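Local coordinates for putative uncharacterized protein (PDB 2ZQ5) that probably transfers a sulfuryl group to an acceptor substrate, as a mycobacterial sulfotransferase with a P-loop-related fold, at residues L182-P194 / K279-W293. Residues are numbered along the deposited sequence; the frame is centred on the assembly and turned at random.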
loop_
_atom_site.group_PDB
_atom_site.type_symbol
_atom_site.label_atom_id
_atom_site.label_comp_id
_atom_site.label_asym_id
_atom_site.label_seq_id
_atom_site.Cartn_x
_atom_site.Cartn_y
_atom_site.Cartn_z
ATOM N N LEU A 182 -2.562 -9.364 -6.904
ATOM C CA LEU A 182 -2.366 -10.253 -5.762
ATOM C C LEU A 182 -0.894 -10.367 -5.358
ATOM O O LEU A 182 -0.456 -11.403 -4.855
ATOM C CB LEU A 182 -2.966 -11.646 -6.020
ATOM C CG LEU A 182 -4.493 -11.802 -5.890
ATOM C CD1 LEU A 182 -4.983 -11.158 -4.594
ATOM C CD2 LEU A 182 -5.184 -11.168 -7.081
ATOM N N HIS A 183 -0.141 -9.295 -5.604
ATOM C CA HIS A 183 1.272 -9.204 -5.219
ATOM C C HIS A 183 1.317 -8.046 -4.229
ATOM O O HIS A 183 1.237 -6.878 -4.622
ATOM C CB HIS A 183 2.176 -8.879 -6.416
ATOM C CG HIS A 183 2.471 -10.054 -7.298
ATOM N ND1 HIS A 183 1.514 -10.661 -8.081
ATOM C CD2 HIS A 183 3.628 -10.718 -7.539
ATOM C CE1 HIS A 183 2.066 -11.644 -8.768
ATOM N NE2 HIS A 183 3.349 -11.700 -8.458
ATOM N N SER A 184 1.446 -8.361 -2.947
ATOM C CA SER A 184 1.447 -7.327 -1.918
ATOM C C SER A 184 2.029 -7.833 -0.608
ATOM O O SER A 184 1.804 -8.982 -0.233
ATOM C CB SER A 184 0.008 -6.850 -1.686
ATOM O OG SER A 184 -0.071 -5.930 -0.612
ATOM N N VAL A 185 2.781 -6.984 0.088
ATOM C CA VAL A 185 3.337 -7.395 1.373
ATOM C C VAL A 185 2.348 -7.100 2.501
ATOM O O VAL A 185 2.654 -7.303 3.677
ATOM C CB VAL A 185 4.698 -6.707 1.677
ATOM C CG1 VAL A 185 5.753 -7.189 0.694
ATOM C CG2 VAL A 185 4.558 -5.195 1.618
ATOM N N SER A 186 1.152 -6.633 2.143
ATOM C CA SER A 186 0.134 -6.338 3.146
ATOM C C SER A 186 -0.410 -7.629 3.750
ATOM O O SER A 186 -0.701 -7.699 4.944
ATOM C CB SER A 186 -1.020 -5.543 2.522
ATOM O OG SER A 186 -1.727 -6.321 1.563
ATOM N N TYR A 187 -0.523 -8.663 2.925
ATOM C CA TYR A 187 -1.077 -9.934 3.377
ATOM C C TYR A 187 -0.325 -10.576 4.528
ATOM O O TYR A 187 -0.935 -10.967 5.524
ATOM C CB TYR A 187 -1.169 -10.916 2.206
ATOM C CG TYR A 187 -1.983 -10.381 1.053
ATOM C CD1 TYR A 187 -3.279 -9.908 1.252
ATOM C CD2 TYR A 187 -1.448 -10.314 -0.230
ATOM C CE1 TYR A 187 -4.022 -9.373 0.201
ATOM C CE2 TYR A 187 -2.182 -9.780 -1.288
ATOM C CZ TYR A 187 -3.463 -9.312 -1.063
ATOM O OH TYR A 187 -4.183 -8.763 -2.102
ATOM N N GLU A 188 0.994 -10.674 4.403
ATOM C CA GLU A 188 1.805 -11.298 5.438
ATOM C C GLU A 188 1.905 -10.479 6.725
ATOM O O GLU A 188 2.351 -10.989 7.749
ATOM C CB GLU A 188 3.200 -11.600 4.891
ATOM C CG GLU A 188 4.077 -10.384 4.676
ATOM C CD GLU A 188 5.294 -10.717 3.848
ATOM O OE1 GLU A 188 5.137 -10.941 2.628
ATOM O OE2 GLU A 188 6.404 -10.773 4.418
ATOM N N ALA A 189 1.491 -9.216 6.674
ATOM C CA ALA A 189 1.525 -8.355 7.852
ATOM C C ALA A 189 0.172 -8.368 8.573
ATOM O O ALA A 189 0.021 -7.771 9.636
ATOM C CB ALA A 189 1.888 -6.931 7.442
ATOM N N LEU A 190 -0.805 -9.062 7.991
ATOM C CA LEU A 190 -2.148 -9.142 8.563
ATOM C C LEU A 190 -2.596 -10.579 8.804
ATOM O O LEU A 190 -3.698 -10.823 9.296
ATOM C CB LEU A 190 -3.142 -8.447 7.629
ATOM C CG LEU A 190 -2.944 -6.935 7.509
ATOM C CD1 LEU A 190 -3.692 -6.408 6.301
ATOM C CD2 LEU A 190 -3.424 -6.258 8.786
ATOM N N ALA A 191 -1.738 -11.529 8.452
ATOM C CA ALA A 191 -2.050 -12.940 8.624
ATOM C C ALA A 191 -0.766 -13.747 8.599
ATOM O O ALA A 191 0.261 -13.284 8.100
ATOM C CB ALA A 191 -2.978 -13.414 7.504
ATOM N N HIS A 192 -0.828 -14.953 9.150
ATOM C CA HIS A 192 0.328 -15.830 9.167
ATOM C C HIS A 192 0.305 -16.632 7.874
ATOM O O HIS A 192 -0.340 -17.677 7.789
ATOM C CB HIS A 192 0.268 -16.780 10.364
ATOM C CG HIS A 192 1.441 -17.705 10.451
ATOM N ND1 HIS A 192 2.722 -17.259 10.696
ATOM C CD2 HIS A 192 1.532 -19.047 10.301
ATOM C CE1 HIS A 192 3.552 -18.288 10.694
ATOM N NE2 HIS A 192 2.854 -19.384 10.457
ATOM N N VAL A 193 0.996 -16.127 6.858
ATOM C CA VAL A 193 1.053 -16.804 5.568
ATOM C C VAL A 193 2.498 -16.888 5.076
ATOM O O VAL A 193 2.838 -16.391 4.000
ATOM C CB VAL A 193 0.171 -16.076 4.510
ATOM C CG1 VAL A 193 -1.302 -16.292 4.826
ATOM C CG2 VAL A 193 0.487 -14.583 4.487
ATOM N N PRO A 194 3.371 -17.537 5.858
ATOM C CA PRO A 194 4.777 -17.667 5.479
ATOM C C PRO A 194 5.026 -18.269 4.098
ATOM O O PRO A 194 5.989 -17.901 3.431
ATOM C CB PRO A 194 5.366 -18.511 6.613
ATOM C CG PRO A 194 4.202 -19.316 7.089
ATOM C CD PRO A 194 3.089 -18.298 7.089
ATOM N N LYS A 279 -3.864 -18.309 15.140
ATOM C CA LYS A 279 -2.434 -18.493 14.884
ATOM C C LYS A 279 -1.662 -17.173 14.832
ATOM O O LYS A 279 -0.578 -17.060 15.405
ATOM C CB LYS A 279 -2.240 -19.248 13.562
ATOM C CG LYS A 279 -0.790 -19.450 13.128
ATOM C CD LYS A 279 -0.032 -20.339 14.104
ATOM C CE LYS A 279 1.334 -20.720 13.545
ATOM N NZ LYS A 279 2.151 -21.519 14.507
ATOM N N PHE A 280 -2.215 -16.185 14.131
ATOM C CA PHE A 280 -1.569 -14.880 14.009
ATOM C C PHE A 280 -1.898 -14.039 15.236
ATOM O O PHE A 280 -2.747 -13.144 15.195
ATOM C CB PHE A 280 -2.044 -14.174 12.735
ATOM C CG PHE A 280 -1.216 -12.973 12.351
ATOM C CD1 PHE A 280 0.121 -13.119 11.981
ATOM C CD2 PHE A 280 -1.784 -11.702 12.328
ATOM C CE1 PHE A 280 0.884 -12.014 11.591
ATOM C CE2 PHE A 280 -1.033 -10.590 11.940
ATOM C CZ PHE A 280 0.305 -10.748 11.569
ATOM N N VAL A 281 -1.219 -14.357 16.334
ATOM C CA VAL A 281 -1.397 -13.671 17.607
ATOM C C VAL A 281 -0.066 -13.667 18.352
ATOM O O VAL A 281 0.849 -14.418 18.011
ATOM C CB VAL A 281 -2.439 -14.394 18.510
ATOM C CG1 VAL A 281 -3.798 -14.436 17.829
ATOM C CG2 VAL A 281 -1.962 -15.805 18.828
ATOM N N GLY A 282 0.028 -12.808 19.363
ATOM C CA GLY A 282 1.219 -12.724 20.192
ATOM C C GLY A 282 2.583 -12.910 19.554
ATOM O O GLY A 282 2.960 -12.182 18.637
ATOM N N ALA A 283 3.328 -13.890 20.054
ATOM C CA ALA A 283 4.676 -14.173 19.572
ATOM C C ALA A 283 4.768 -14.454 18.079
ATOM O O ALA A 283 5.790 -14.165 17.457
ATOM C CB ALA A 283 5.276 -15.336 20.357
ATOM N N GLN A 284 3.719 -15.026 17.498
ATOM C CA GLN A 284 3.753 -15.317 16.071
ATOM C C GLN A 284 3.757 -14.026 15.263
ATOM O O GLN A 284 4.419 -13.936 14.231
ATOM C CB GLN A 284 2.565 -16.185 15.662
ATOM C CG GLN A 284 2.699 -16.756 14.253
ATOM C CD GLN A 284 3.943 -17.610 14.083
ATOM O OE1 GLN A 284 4.936 -17.188 13.482
ATOM N NE2 GLN A 284 3.901 -18.818 14.626
ATOM N N ILE A 285 3.019 -13.022 15.726
ATOM C CA ILE A 285 3.004 -11.743 15.025
ATOM C C ILE A 285 4.405 -11.137 15.081
ATOM O O ILE A 285 4.894 -10.585 14.093
ATOM C CB ILE A 285 1.996 -10.759 15.657
ATOM C CG1 ILE A 285 0.570 -11.289 15.470
ATOM C CG2 ILE A 285 2.144 -9.384 15.016
ATOM C CD1 ILE A 285 -0.483 -10.459 16.166
ATOM N N GLY A 286 5.051 -11.252 16.238
ATOM C CA GLY A 286 6.392 -10.718 16.392
ATOM C C GLY A 286 7.388 -11.405 15.474
ATOM O O GLY A 286 8.205 -10.745 14.828
ATOM N N ALA A 287 7.327 -12.732 15.416
ATOM C CA ALA A 287 8.232 -13.496 14.573
ATOM C C ALA A 287 8.042 -13.133 13.106
ATOM O O ALA A 287 9.015 -12.902 12.388
ATOM C CB ALA A 287 8.003 -14.992 14.775
ATOM N N ASP A 288 6.788 -13.076 12.667
ATOM C CA ASP A 288 6.492 -12.744 11.279
ATOM C C ASP A 288 6.917 -11.316 10.924
ATOM O O ASP A 288 7.454 -11.081 9.840
ATOM C CB ASP A 288 4.996 -12.944 10.991
ATOM C CG ASP A 288 4.580 -14.409 11.026
ATOM O OD1 ASP A 288 5.458 -15.280 11.205
ATOM O OD2 ASP A 288 3.373 -14.692 10.865
ATOM N N ALA A 289 6.695 -10.371 11.835
ATOM C CA ALA A 289 7.066 -8.976 11.583
ATOM C C ALA A 289 8.580 -8.814 11.515
ATOM O O ALA A 289 9.098 -8.058 10.693
ATOM C CB ALA A 289 6.489 -8.067 12.669
ATOM N N MET A 290 9.291 -9.520 12.388
ATOM C CA MET A 290 10.745 -9.447 12.389
ATOM C C MET A 290 11.275 -9.910 11.037
ATOM O O MET A 290 12.195 -9.311 10.483
ATOM C CB MET A 290 11.318 -10.327 13.503
ATOM C CG MET A 290 11.135 -9.768 14.908
ATOM S SD MET A 290 12.389 -8.546 15.361
ATOM C CE MET A 290 13.726 -9.633 15.857
ATOM N N ASP A 291 10.683 -10.973 10.503
ATOM C CA ASP A 291 11.111 -11.505 9.218
ATOM C C ASP A 291 10.750 -10.578 8.063
ATOM O O ASP A 291 11.611 -10.195 7.267
ATOM C CB ASP A 291 10.482 -12.878 8.973
ATOM C CG ASP A 291 10.765 -13.404 7.579
ATOM O OD1 ASP A 291 11.953 -13.477 7.199
ATOM O OD2 ASP A 291 9.801 -13.743 6.863
ATOM N N THR A 292 9.474 -10.217 7.975
ATOM C CA THR A 292 8.999 -9.350 6.904
ATOM C C THR A 292 9.760 -8.045 6.744
ATOM O O THR A 292 10.266 -7.740 5.663
ATOM C CB THR A 292 7.509 -9.002 7.094
ATOM O OG1 THR A 292 6.732 -10.198 7.005
ATOM C CG2 THR A 292 7.039 -8.014 6.028
ATOM N N TRP A 293 9.851 -7.271 7.819
ATOM C CA TRP A 293 10.505 -5.977 7.731
ATOM C C TRP A 293 12.022 -5.976 7.664
ATOM O O TRP A 293 12.609 -5.029 7.135
ATOM C CB TRP A 293 9.969 -5.074 8.845
ATOM C CG TRP A 293 8.472 -4.989 8.738
ATOM C CD1 TRP A 293 7.557 -5.459 9.633
ATOM C CD2 TRP A 293 7.725 -4.565 7.588
ATOM N NE1 TRP A 293 6.288 -5.368 9.110
ATOM C CE2 TRP A 293 6.362 -4.823 7.854
ATOM C CE3 TRP A 293 8.077 -4.000 6.353
ATOM C CZ2 TRP A 293 5.350 -4.538 6.933
ATOM C CZ3 TRP A 293 7.070 -3.715 5.435
ATOM C CH2 TRP A 293 5.722 -3.986 5.732
HETATM O O HOH W 1 4.644 -10.051 9.000
#
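H192 reaches from the loop 182-194 to the helix beginning near G282 and gives its ND1 proton to D288 OD2 over 2.7 Å. The bond is nearly straight (171°), uses the syn lone pair of OD2 and lies almost in the imidazole plane; ring and carboxylate are only 10° from coplanar. Histidine suits the place because it combines a flat ring with an N-H at its edge. With CG anti to the backbone N (chi1 -179°), the ring swings out toward the helix. P194 CD rests over one of its faces and, with the in-plane bond, restrains its rotation. The chain of K279, bent at chi2, crosses the ring at a slant, with CE 3.7 Å from H192 CD2.

F280, just before the helix, is sandwiched: A191 N sits 3.6 Å above one face and I285 CG1 packs on the opposite one. An aromatic ring suits this place because its broad face fits the peptide chain of 190-192.

Farther along the helix, T292 OG1 lies 2.7 Å from E188 OE2 of the loop. Glutamate is long enough to bring its carboxylate to both this hydroxyl and R295, whose salt bridges with E188 and D291 would offset their charge. The short threonine hydroxyl also accepts a proton from a water that donates to E188 O. The small A189 lets W293 come close, CB to CZ2 4.2 Å.

The contact thus ties the loop between helices 175-178 and 194-201 to the first half of helix 282-304, while I285, A289 and W293 pack on helix 262-272 and Y187 reaches helix 36-50.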